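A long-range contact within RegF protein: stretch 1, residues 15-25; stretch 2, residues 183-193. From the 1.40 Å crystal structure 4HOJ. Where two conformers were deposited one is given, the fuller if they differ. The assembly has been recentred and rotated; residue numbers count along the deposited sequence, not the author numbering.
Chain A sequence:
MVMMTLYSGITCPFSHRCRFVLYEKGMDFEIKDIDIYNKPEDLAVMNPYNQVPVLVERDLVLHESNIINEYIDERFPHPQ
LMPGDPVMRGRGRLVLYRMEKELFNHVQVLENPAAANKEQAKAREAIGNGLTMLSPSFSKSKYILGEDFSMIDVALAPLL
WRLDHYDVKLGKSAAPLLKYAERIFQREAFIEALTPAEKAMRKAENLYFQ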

# COMPACT_ATOMS: atom_id res chain seq x y z
N SER A 15 6.58 -0.89 -14.40
CA SER A 15 7.02 0.31 -15.15
C SER A 15 5.96 0.77 -16.17
O SER A 15 5.77 1.97 -16.39
CB SER A 15 8.35 0.00 -15.92
OG SER A 15 9.41 -0.31 -14.99
N HIS A 16 5.31 -0.21 -16.77
CA HIS A 16 4.26 0.05 -17.74
C HIS A 16 3.14 0.90 -17.10
O HIS A 16 2.64 1.86 -17.70
CB HIS A 16 3.78 -1.30 -18.25
CG HIS A 16 2.86 -1.23 -19.43
ND1 HIS A 16 2.34 -2.37 -19.97
CD2 HIS A 16 2.31 -0.17 -20.11
CE1 HIS A 16 1.55 -2.04 -20.99
NE2 HIS A 16 1.51 -0.71 -21.09
N ARG A 17 2.81 0.62 -15.82
CA ARG A 17 1.77 1.41 -15.15
C ARG A 17 2.18 2.87 -15.13
O ARG A 17 1.36 3.76 -15.41
CB ARG A 17 1.57 1.00 -13.67
CG ARG A 17 1.11 -0.39 -13.42
CD ARG A 17 1.11 -0.63 -11.91
NE ARG A 17 0.34 -1.82 -11.53
CZ ARG A 17 0.38 -2.32 -10.30
NH1 ARG A 17 1.28 -1.90 -9.39
NH2 ARG A 17 -0.44 -3.32 -10.04
N CYS A 18 3.45 3.13 -14.78
CA CYS A 18 3.91 4.52 -14.63
C CYS A 18 4.01 5.20 -15.99
O CYS A 18 3.63 6.37 -16.12
CB CYS A 18 5.26 4.54 -13.92
SG CYS A 18 5.22 3.79 -12.27
N ARG A 19 4.45 4.50 -17.03
CA ARG A 19 4.46 5.05 -18.38
C ARG A 19 3.06 5.42 -18.81
O ARG A 19 2.85 6.49 -19.39
CB ARG A 19 5.16 4.06 -19.35
CG ARG A 19 6.68 4.03 -19.14
CD ARG A 19 7.32 3.07 -20.14
NE ARG A 19 7.51 1.71 -19.63
CZ ARG A 19 6.85 0.61 -20.05
NH1 ARG A 19 7.28 -0.61 -19.67
NH2 ARG A 19 5.83 0.70 -20.87
N PHE A 20 2.09 4.56 -18.48
CA PHE A 20 0.70 4.85 -18.84
C PHE A 20 0.23 6.16 -18.17
O PHE A 20 -0.32 7.05 -18.84
CB PHE A 20 -0.11 3.62 -18.45
CG PHE A 20 -1.55 3.61 -18.93
CD1 PHE A 20 -2.08 4.55 -19.80
CD2 PHE A 20 -2.37 2.58 -18.45
CE1 PHE A 20 -3.43 4.45 -20.20
CE2 PHE A 20 -3.69 2.46 -18.84
CZ PHE A 20 -4.25 3.42 -19.71
N VAL A 21 0.48 6.31 -16.86
CA VAL A 21 0.10 7.55 -16.20
C VAL A 21 0.79 8.74 -16.82
O VAL A 21 0.14 9.77 -17.02
CB VAL A 21 0.38 7.51 -14.66
CG1 VAL A 21 0.09 8.89 -14.02
CG2 VAL A 21 -0.47 6.47 -13.97
N LEU A 22 2.08 8.65 -17.09
CA LEU A 22 2.81 9.80 -17.62
C LEU A 22 2.25 10.26 -18.93
O LEU A 22 2.07 11.46 -19.14
CB LEU A 22 4.32 9.49 -17.68
CG LEU A 22 4.98 9.45 -16.30
CD1 LEU A 22 6.31 8.71 -16.41
CD2 LEU A 22 5.17 10.86 -15.77
N TYR A 23 1.92 9.32 -19.82
CA TYR A 23 1.31 9.72 -21.08
C TYR A 23 -0.12 10.21 -20.95
O TYR A 23 -0.54 11.09 -21.71
CB TYR A 23 1.46 8.61 -22.11
CG TYR A 23 2.86 8.53 -22.71
CD1 TYR A 23 3.26 9.49 -23.61
CD2 TYR A 23 3.75 7.54 -22.35
CE1 TYR A 23 4.52 9.44 -24.16
CE2 TYR A 23 5.03 7.47 -22.91
CZ TYR A 23 5.39 8.45 -23.80
OH TYR A 23 6.63 8.47 -24.40
N GLU A 24 -0.85 9.72 -19.94
CA GLU A 24 -2.20 10.27 -19.72
C GLU A 24 -2.11 11.73 -19.28
O GLU A 24 -2.97 12.51 -19.64
CB GLU A 24 -2.99 9.46 -18.64
CG GLU A 24 -3.51 8.09 -19.09
CD GLU A 24 -4.75 8.19 -19.95
OE1 GLU A 24 -5.51 9.19 -19.80
OE2 GLU A 24 -4.99 7.32 -20.78
N LYS A 25 -1.11 12.10 -18.46
CA LYS A 25 -0.97 13.48 -18.01
C LYS A 25 -0.39 14.38 -19.06
O LYS A 25 -0.63 15.59 -19.04
CB LYS A 25 -0.10 13.52 -16.74
CG LYS A 25 -0.68 12.76 -15.56
CD LYS A 25 -1.95 13.45 -15.04
CE LYS A 25 -2.34 12.84 -13.67
NZ LYS A 25 -3.37 13.66 -12.93
N ARG A 183 -11.20 -1.71 -24.45
CA ARG A 183 -11.44 -0.28 -24.32
C ARG A 183 -10.23 0.44 -23.72
O ARG A 183 -9.88 1.50 -24.22
CB ARG A 183 -12.69 0.00 -23.51
CG ARG A 183 -13.95 -0.09 -24.38
CD ARG A 183 -15.15 0.56 -23.71
NE ARG A 183 -15.21 0.19 -22.30
CZ ARG A 183 -15.80 -0.91 -21.85
NH1 ARG A 183 -16.40 -1.74 -22.69
NH2 ARG A 183 -15.81 -1.17 -20.56
N ILE A 184 -9.61 -0.13 -22.68
CA ILE A 184 -8.44 0.49 -22.11
C ILE A 184 -7.33 0.57 -23.16
O ILE A 184 -6.64 1.60 -23.30
CB ILE A 184 -7.94 -0.33 -20.92
CG1 ILE A 184 -9.03 -0.37 -19.86
CG2 ILE A 184 -6.63 0.29 -20.35
CD1 ILE A 184 -9.53 1.03 -19.38
N PHE A 185 -7.15 -0.51 -23.93
CA PHE A 185 -6.00 -0.58 -24.83
C PHE A 185 -6.18 0.34 -26.04
O PHE A 185 -5.17 0.65 -26.70
CB PHE A 185 -5.79 -1.98 -25.38
CG PHE A 185 -5.63 -3.06 -24.31
CD1 PHE A 185 -5.08 -2.79 -23.04
CD2 PHE A 185 -6.00 -4.37 -24.64
CE1 PHE A 185 -4.93 -3.87 -22.13
CE2 PHE A 185 -5.86 -5.40 -23.73
CZ PHE A 185 -5.32 -5.12 -22.46
N GLN A 186 -7.41 0.79 -26.30
CA GLN A 186 -7.63 1.75 -27.36
C GLN A 186 -7.30 3.17 -26.94
O GLN A 186 -7.34 4.08 -27.76
CB GLN A 186 -9.07 1.64 -27.84
CG GLN A 186 -9.25 0.31 -28.58
CD GLN A 186 -10.70 -0.08 -28.87
OE1 GLN A 186 -11.66 0.59 -28.45
NE2 GLN A 186 -10.86 -1.18 -29.61
N ARG A 187 -7.01 3.40 -25.66
CA ARG A 187 -6.75 4.78 -25.25
C ARG A 187 -5.41 5.24 -25.86
O ARG A 187 -4.41 4.53 -25.83
CB ARG A 187 -6.68 4.91 -23.74
CG ARG A 187 -8.00 4.60 -23.02
CD ARG A 187 -7.90 4.78 -21.50
NE ARG A 187 -7.61 6.17 -21.10
CZ ARG A 187 -8.56 7.06 -20.85
NH1 ARG A 187 -9.83 6.73 -21.00
NH2 ARG A 187 -8.22 8.28 -20.50
N GLU A 188 -5.40 6.45 -26.39
CA GLU A 188 -4.23 7.01 -27.02
C GLU A 188 -3.00 6.89 -26.12
O GLU A 188 -1.93 6.52 -26.58
CB GLU A 188 -4.51 8.50 -27.34
CG GLU A 188 -3.40 9.20 -28.02
CD GLU A 188 -3.78 10.62 -28.41
OE1 GLU A 188 -3.92 11.47 -27.51
OE2 GLU A 188 -3.97 10.89 -29.61
N ALA A 189 -3.14 7.17 -24.83
CA ALA A 189 -1.97 7.18 -23.94
C ALA A 189 -1.54 5.77 -23.62
O ALA A 189 -0.37 5.54 -23.32
CB ALA A 189 -2.25 7.93 -22.64
N PHE A 190 -2.47 4.82 -23.70
CA PHE A 190 -2.05 3.45 -23.50
C PHE A 190 -1.11 3.04 -24.63
O PHE A 190 -0.04 2.46 -24.38
CB PHE A 190 -3.26 2.50 -23.40
CG PHE A 190 -2.84 1.09 -23.18
CD1 PHE A 190 -2.54 0.28 -24.28
CD2 PHE A 190 -2.68 0.57 -21.89
CE1 PHE A 190 -2.07 -1.03 -24.07
CE2 PHE A 190 -2.21 -0.73 -21.68
CZ PHE A 190 -1.91 -1.53 -22.79
N ILE A 191 -1.54 3.29 -25.84
CA ILE A 191 -0.68 2.97 -26.98
C ILE A 191 0.66 3.69 -26.95
O ILE A 191 1.71 3.06 -27.20
CB ILE A 191 -1.40 3.24 -28.27
CG1 ILE A 191 -2.61 2.31 -28.38
CG2 ILE A 191 -0.48 3.02 -29.48
CD1 ILE A 191 -3.69 2.89 -29.25
N GLU A 192 0.64 4.99 -26.60
CA GLU A 192 1.90 5.73 -26.46
C GLU A 192 2.84 5.14 -25.44
O GLU A 192 4.06 5.17 -25.60
CB GLU A 192 1.65 7.17 -26.03
CG GLU A 192 0.99 8.08 -27.05
CD GLU A 192 0.72 9.46 -26.46
OE1 GLU A 192 0.02 9.60 -25.43
OE2 GLU A 192 1.20 10.44 -27.04
N ALA A 193 2.29 4.63 -24.34
CA ALA A 193 3.08 4.08 -23.27
C ALA A 193 3.74 2.75 -23.53
O ALA A 193 4.73 2.39 -22.85
CB ALA A 193 2.23 3.96 -22.03
O HOH W 1 0.26 1.37 -22.12
O HOH W 2 0.66 11.99 -24.01
O HOH W 3 -5.44 8.39 -23.35

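This is a close helix-to-helix packing contact in which aromatic rings and two alanine methyls pack together, accompanied by a bidentate salt bridge, a side-chain-to-carbonyl hydrogen bond and bridging waters. The axes of helix 15-25 and helix 188-193 approach to 8.1 Å with their N-to-C directions at 129°, so the helices cross obliquely, nearer antiparallel than parallel. Two alanines mark the points of closest backbone approach: the CA atoms of Tyr23 and Ala189 are 5.0 Å apart, and those of Phe20 and Ala193 are 5.1 Å apart. Methyl side chains occupy little space, and both touch backbone atoms directly, Ala189 CB lying 3.5 Å from Tyr23 C and Ala193 CB 3.6 Å from Phe20 N.

Phe20 is the knob of the packing. Its CA-to-CB bond points sideways, but the t rotamer (chi1 -171°) brings the ring in among Ile184, Ala189, Phe190 and Ala193. The edge of Phe190 meets the face of this ring: the planes stand at 87°, the centroids are 5.3 Å apart, and Phe20 CE2 lies 3.7 Å from Phe190 CD2. Ile184 CG2 adds an apolar contact at 4.0 Å from Phe20 CE2. Phe190 also pairs with the His16 ring, whose plane is inclined to its own by 45°. A water ties these two residues together, 2.6 Å from His16 NE2 and donating to Phe190 O at 2.5 Å.

Tyr23 lies against the other helix along its side chain. Its CB is 3.8 Å from Ala189 CB, its CD2 is 3.9 Å from Ala193 CB, and its ring receives a CH-pi contact from Glu192, whose CB sits 3.9 Å from the ring centroid and only 21° off the normal.

Arg187, in the N-cap position of helix 188-193, presents the edge of its guanidinium to the Glu24 carboxylate. Arg187 NE donates to Glu24 OE2 at 2.9 Å (169°) and Arg187 NH2 to Glu24 OE1 at 2.9 Å (164°); these nearly linear paired bonds give the salt bridge its two-pronged form. A second water extends the network, donating to Glu24 OE2 at 2.8 Å and accepting from Ala189 N at 3.0 Å, which links the carboxylate to the first turn of the helix. At the last residue of stretch 2, Arg19 NH2 donates to Ala193 O at 2.8 Å; the carbonyl oxygen lies near the guanidinium plane, but the 138° angle makes this bond more bent than the salt-bridge pair.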